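Local coordinates for protein hypothetical bacterial 6-phosphogluconolactonase (Bacteroides fragilis, PDB 3SCY) that probably hydrolyses 6-phosphogluconolactone or a related lactone, using a seven-bladed beta-propeller fold, at residues L170-N183 with K199-P213. Residues are numbered along the deposited sequence; the frame is centred on the assembly and turned at random.
Sequences LADDLGTDQIHKFN and KGTPEAFKVAPGSGP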
# COMPACT_ATOMS: atom_id res chain seq x y z
N LEU A 170 9.46 2.02 -8.94
CA LEU A 170 8.70 1.05 -9.74
C LEU A 170 7.23 1.35 -9.61
O LEU A 170 6.74 1.55 -8.48
CB LEU A 170 9.04 -0.38 -9.33
CG LEU A 170 10.52 -0.77 -9.42
CD1 LEU A 170 10.72 -2.19 -9.01
CD2 LEU A 170 11.06 -0.62 -10.86
N ALA A 171 6.52 1.47 -10.73
CA ALA A 171 5.12 1.84 -10.71
C ALA A 171 4.27 0.76 -11.36
O ALA A 171 4.42 0.49 -12.57
CB ALA A 171 4.95 3.17 -11.41
N ASP A 172 3.36 0.15 -10.58
CA ASP A 172 2.52 -0.94 -11.09
C ASP A 172 1.38 -0.41 -11.90
O ASP A 172 0.62 0.45 -11.42
CB ASP A 172 1.94 -1.77 -9.92
CG ASP A 172 2.95 -2.54 -9.10
OD1 ASP A 172 4.11 -2.66 -9.55
OD2 ASP A 172 2.57 -3.05 -8.02
N ASP A 173 1.21 -0.96 -13.10
CA ASP A 173 0.16 -0.52 -14.01
C ASP A 173 -0.79 -1.67 -14.29
O ASP A 173 -0.53 -2.54 -15.14
CB ASP A 173 0.78 0.03 -15.28
CG ASP A 173 -0.17 0.60 -16.32
OD1 ASP A 173 -1.41 0.39 -16.18
OD2 ASP A 173 0.31 1.24 -17.26
N LEU A 174 -1.93 -1.63 -13.59
CA LEU A 174 -2.96 -2.65 -13.70
C LEU A 174 -3.51 -2.73 -15.11
O LEU A 174 -3.85 -3.82 -15.60
CB LEU A 174 -4.07 -2.36 -12.66
CG LEU A 174 -5.33 -3.29 -12.66
CD1 LEU A 174 -5.91 -3.42 -11.26
CD2 LEU A 174 -6.43 -2.77 -13.65
N GLY A 175 -3.60 -1.57 -15.78
CA GLY A 175 -4.18 -1.52 -17.11
C GLY A 175 -3.34 -2.06 -18.24
O GLY A 175 -3.90 -2.48 -19.26
N THR A 176 -2.00 -2.03 -18.11
CA THR A 176 -1.16 -2.47 -19.23
C THR A 176 -0.28 -3.67 -18.88
O THR A 176 0.57 -4.03 -19.70
CB THR A 176 -0.30 -1.31 -19.74
OG1 THR A 176 0.69 -1.00 -18.76
CG2 THR A 176 -1.12 -0.07 -20.08
N ASP A 177 -0.47 -4.30 -17.69
CA ASP A 177 0.32 -5.48 -17.28
C ASP A 177 1.82 -5.16 -17.26
O ASP A 177 2.64 -5.99 -17.65
CB ASP A 177 0.02 -6.69 -18.20
CG ASP A 177 -1.40 -7.17 -18.01
OD1 ASP A 177 -1.83 -7.33 -16.85
OD2 ASP A 177 -2.09 -7.38 -19.03
N GLN A 178 2.17 -3.99 -16.77
CA GLN A 178 3.57 -3.56 -16.69
C GLN A 178 3.90 -2.97 -15.35
O GLN A 178 3.03 -2.45 -14.66
CB GLN A 178 3.89 -2.51 -17.78
CG GLN A 178 3.89 -3.06 -19.20
CD GLN A 178 4.10 -1.95 -20.20
OE1 GLN A 178 3.29 -1.03 -20.34
NE2 GLN A 178 5.18 -2.04 -20.94
N ILE A 179 5.17 -3.04 -14.99
CA ILE A 179 5.78 -2.35 -13.88
C ILE A 179 6.73 -1.34 -14.54
O ILE A 179 7.76 -1.75 -15.10
CB ILE A 179 6.49 -3.27 -12.87
CG1 ILE A 179 5.50 -4.32 -12.29
CG2 ILE A 179 7.11 -2.42 -11.73
CD1 ILE A 179 6.20 -5.55 -11.61
N HIS A 180 6.37 -0.06 -14.52
CA HIS A 180 7.18 1.02 -15.09
C HIS A 180 8.38 1.31 -14.19
O HIS A 180 8.25 1.27 -12.96
CB HIS A 180 6.32 2.27 -15.31
CG HIS A 180 5.15 2.01 -16.19
ND1 HIS A 180 5.28 1.95 -17.58
CD2 HIS A 180 3.85 1.82 -15.86
CE1 HIS A 180 4.06 1.70 -18.04
NE2 HIS A 180 3.17 1.62 -17.05
N LYS A 181 9.55 1.57 -14.79
CA LYS A 181 10.78 1.82 -14.05
C LYS A 181 11.31 3.24 -14.27
O LYS A 181 11.42 3.70 -15.42
CB LYS A 181 11.85 0.79 -14.47
CG LYS A 181 13.16 0.91 -13.70
CD LYS A 181 14.24 -0.03 -14.23
CE LYS A 181 15.60 0.35 -13.70
NZ LYS A 181 16.64 -0.60 -14.16
N PHE A 182 11.67 3.91 -13.16
CA PHE A 182 12.26 5.23 -13.18
C PHE A 182 13.51 5.27 -12.34
O PHE A 182 13.59 4.60 -11.30
CB PHE A 182 11.28 6.28 -12.66
CG PHE A 182 10.03 6.41 -13.50
CD1 PHE A 182 8.94 5.59 -13.28
CD2 PHE A 182 9.98 7.33 -14.54
CE1 PHE A 182 7.79 5.69 -14.07
CE2 PHE A 182 8.84 7.42 -15.35
CZ PHE A 182 7.76 6.60 -15.12
N ASN A 183 14.47 6.05 -12.79
CA ASN A 183 15.66 6.35 -12.03
C ASN A 183 15.30 7.48 -11.09
O ASN A 183 14.64 8.44 -11.49
CB ASN A 183 16.80 6.79 -12.97
CG ASN A 183 17.25 5.78 -13.98
OD1 ASN A 183 17.16 4.57 -13.79
ND2 ASN A 183 17.71 6.25 -15.13
N LYS A 199 12.90 8.23 -16.95
CA LYS A 199 12.60 6.85 -17.36
C LYS A 199 13.87 5.98 -17.30
O LYS A 199 14.96 6.45 -17.63
CB LYS A 199 11.96 6.83 -18.75
CG LYS A 199 10.53 7.40 -18.72
CD LYS A 199 9.81 7.22 -20.04
CE LYS A 199 8.36 7.63 -19.94
NZ LYS A 199 7.67 7.48 -21.25
N GLY A 200 13.74 4.77 -16.79
CA GLY A 200 14.91 3.91 -16.62
C GLY A 200 15.15 2.94 -17.76
O GLY A 200 14.49 3.00 -18.80
N THR A 201 16.10 2.03 -17.53
CA THR A 201 16.44 0.96 -18.47
C THR A 201 16.20 -0.40 -17.82
O THR A 201 16.94 -0.74 -16.89
CB THR A 201 17.89 1.05 -18.97
OG1 THR A 201 18.08 2.31 -19.56
CG2 THR A 201 18.22 -0.05 -19.96
N PRO A 202 15.25 -1.22 -18.30
CA PRO A 202 14.25 -0.91 -19.34
C PRO A 202 13.21 0.06 -18.80
O PRO A 202 13.16 0.32 -17.59
CB PRO A 202 13.65 -2.29 -19.65
CG PRO A 202 13.72 -3.00 -18.35
CD PRO A 202 15.00 -2.54 -17.70
N GLU A 203 12.37 0.59 -19.68
CA GLU A 203 11.33 1.53 -19.23
C GLU A 203 10.23 0.80 -18.45
O GLU A 203 9.52 1.43 -17.67
CB GLU A 203 10.72 2.29 -20.40
CG GLU A 203 11.61 3.41 -20.89
CD GLU A 203 11.04 4.31 -21.96
OE1 GLU A 203 9.85 4.14 -22.33
OE2 GLU A 203 11.78 5.20 -22.43
N ALA A 204 10.09 -0.51 -18.67
CA ALA A 204 9.08 -1.29 -17.99
C ALA A 204 9.41 -2.76 -18.00
O ALA A 204 10.12 -3.24 -18.88
CB ALA A 204 7.71 -1.08 -18.64
N PHE A 205 8.85 -3.47 -17.03
CA PHE A 205 8.87 -4.93 -16.97
C PHE A 205 7.47 -5.39 -17.32
O PHE A 205 6.50 -4.81 -16.84
CB PHE A 205 9.30 -5.44 -15.57
CG PHE A 205 10.66 -4.92 -15.15
CD1 PHE A 205 11.82 -5.47 -15.67
CD2 PHE A 205 10.77 -3.84 -14.28
CE1 PHE A 205 13.07 -4.98 -15.30
CE2 PHE A 205 12.03 -3.35 -13.91
CZ PHE A 205 13.17 -3.91 -14.44
N LYS A 206 7.35 -6.40 -18.14
CA LYS A 206 6.05 -6.89 -18.56
C LYS A 206 5.70 -8.15 -17.79
O LYS A 206 6.57 -8.98 -17.54
CB LYS A 206 6.08 -7.15 -20.09
CG LYS A 206 4.78 -7.67 -20.72
CD LYS A 206 3.65 -6.62 -20.81
CE LYS A 206 2.48 -7.08 -21.65
NZ LYS A 206 1.81 -8.30 -21.10
N VAL A 207 4.42 -8.28 -17.39
CA VAL A 207 3.94 -9.52 -16.74
C VAL A 207 2.89 -10.16 -17.65
O VAL A 207 2.46 -9.54 -18.63
CB VAL A 207 3.46 -9.36 -15.27
CG1 VAL A 207 4.58 -8.85 -14.36
CG2 VAL A 207 2.23 -8.46 -15.18
N ALA A 208 2.48 -11.41 -17.35
CA ALA A 208 1.53 -12.15 -18.18
C ALA A 208 0.27 -11.32 -18.52
O ALA A 208 -0.30 -10.69 -17.62
CB ALA A 208 1.13 -13.45 -17.49
N PRO A 209 -0.19 -11.31 -19.80
CA PRO A 209 -1.38 -10.52 -20.14
C PRO A 209 -2.59 -10.87 -19.28
O PRO A 209 -2.81 -12.04 -18.97
CB PRO A 209 -1.64 -10.89 -21.61
CG PRO A 209 -0.28 -11.26 -22.13
CD PRO A 209 0.37 -11.99 -20.99
N GLY A 210 -3.33 -9.85 -18.90
CA GLY A 210 -4.54 -10.00 -18.10
C GLY A 210 -4.28 -10.13 -16.61
O GLY A 210 -5.22 -10.38 -15.84
N SER A 211 -3.00 -9.99 -16.17
CA SER A 211 -2.69 -10.11 -14.74
C SER A 211 -3.28 -8.96 -13.91
O SER A 211 -3.83 -9.21 -12.84
CB SER A 211 -1.18 -10.13 -14.52
OG SER A 211 -0.58 -11.30 -15.04
N GLY A 212 -3.13 -7.73 -14.37
CA GLY A 212 -3.61 -6.57 -13.62
C GLY A 212 -2.76 -6.28 -12.39
O GLY A 212 -3.27 -6.36 -11.27
N PRO A 213 -1.45 -5.95 -12.57
CA PRO A 213 -0.57 -5.69 -11.41
C PRO A 213 -1.14 -4.69 -10.43
O PRO A 213 -1.59 -3.63 -10.86
CB PRO A 213 0.72 -5.12 -12.05
CG PRO A 213 0.70 -5.57 -13.43
CD PRO A 213 -0.73 -5.79 -13.85
O HOH W 1 -0.87 -7.45 -21.61
O HOH W 2 9.38 4.23 -17.36
O HOH W 3 17.82 2.50 -15.28
O HOH W 4 18.53 4.93 -17.85
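Strand 178-183 pairs antiparallel with 204-206, the short axes 4.5 Å apart at 162°: Ile179 and Phe205 exchange both backbone hydrogen bonds, and Val207 N closes the ladder on Asp177 O at 2.9 Å. A corner at 201-203, with a cis peptide before Pro202, breaks the outer strand; Lys181 bridges it, its N donating to Glu203 O and its O accepting from Gly200 N, and water 2 donates to both Lys181 O and Glu203 O. The Lys181 side chain fills this corner. With CG anti to the backbone N (chi1 -177°) and the chain extended, it runs past Pro202 O, lays CD 4.0 Å from Phe205 CE2, and sets NZ 2.8 Å from Thr201 O, above that carbonyl's plane; Gly243 O also accepts from NZ, and Tyr168 offers a cation-pi contact. On the opposite face of the sheet, Gln178 NE2 comes to 3.6 Å from Ala204 CB, and Gln178 CG meets Lys206 CD. These are the third and outermost strands of one four-stranded blade of the seven-bladed propeller, and 207-212 leads on to the first strand of the next. Asp177, in the G1 bulge of the 173-178 hairpin, grips that link with its carboxylate: OD1 takes Gly212 N at 2.8 Å in a nearly straight bond (179°), while Gly210 N reaches OD2, also at 2.8 Å, from above the carboxylate plane. Water 1 joins OD2 to Lys206 NZ, whose bent chain also lets it donate to Val207 O. Pro213 brings CD within 3.5 Å of Asp173 O and packs on Leu227 of the neighbouring strand in its own blade.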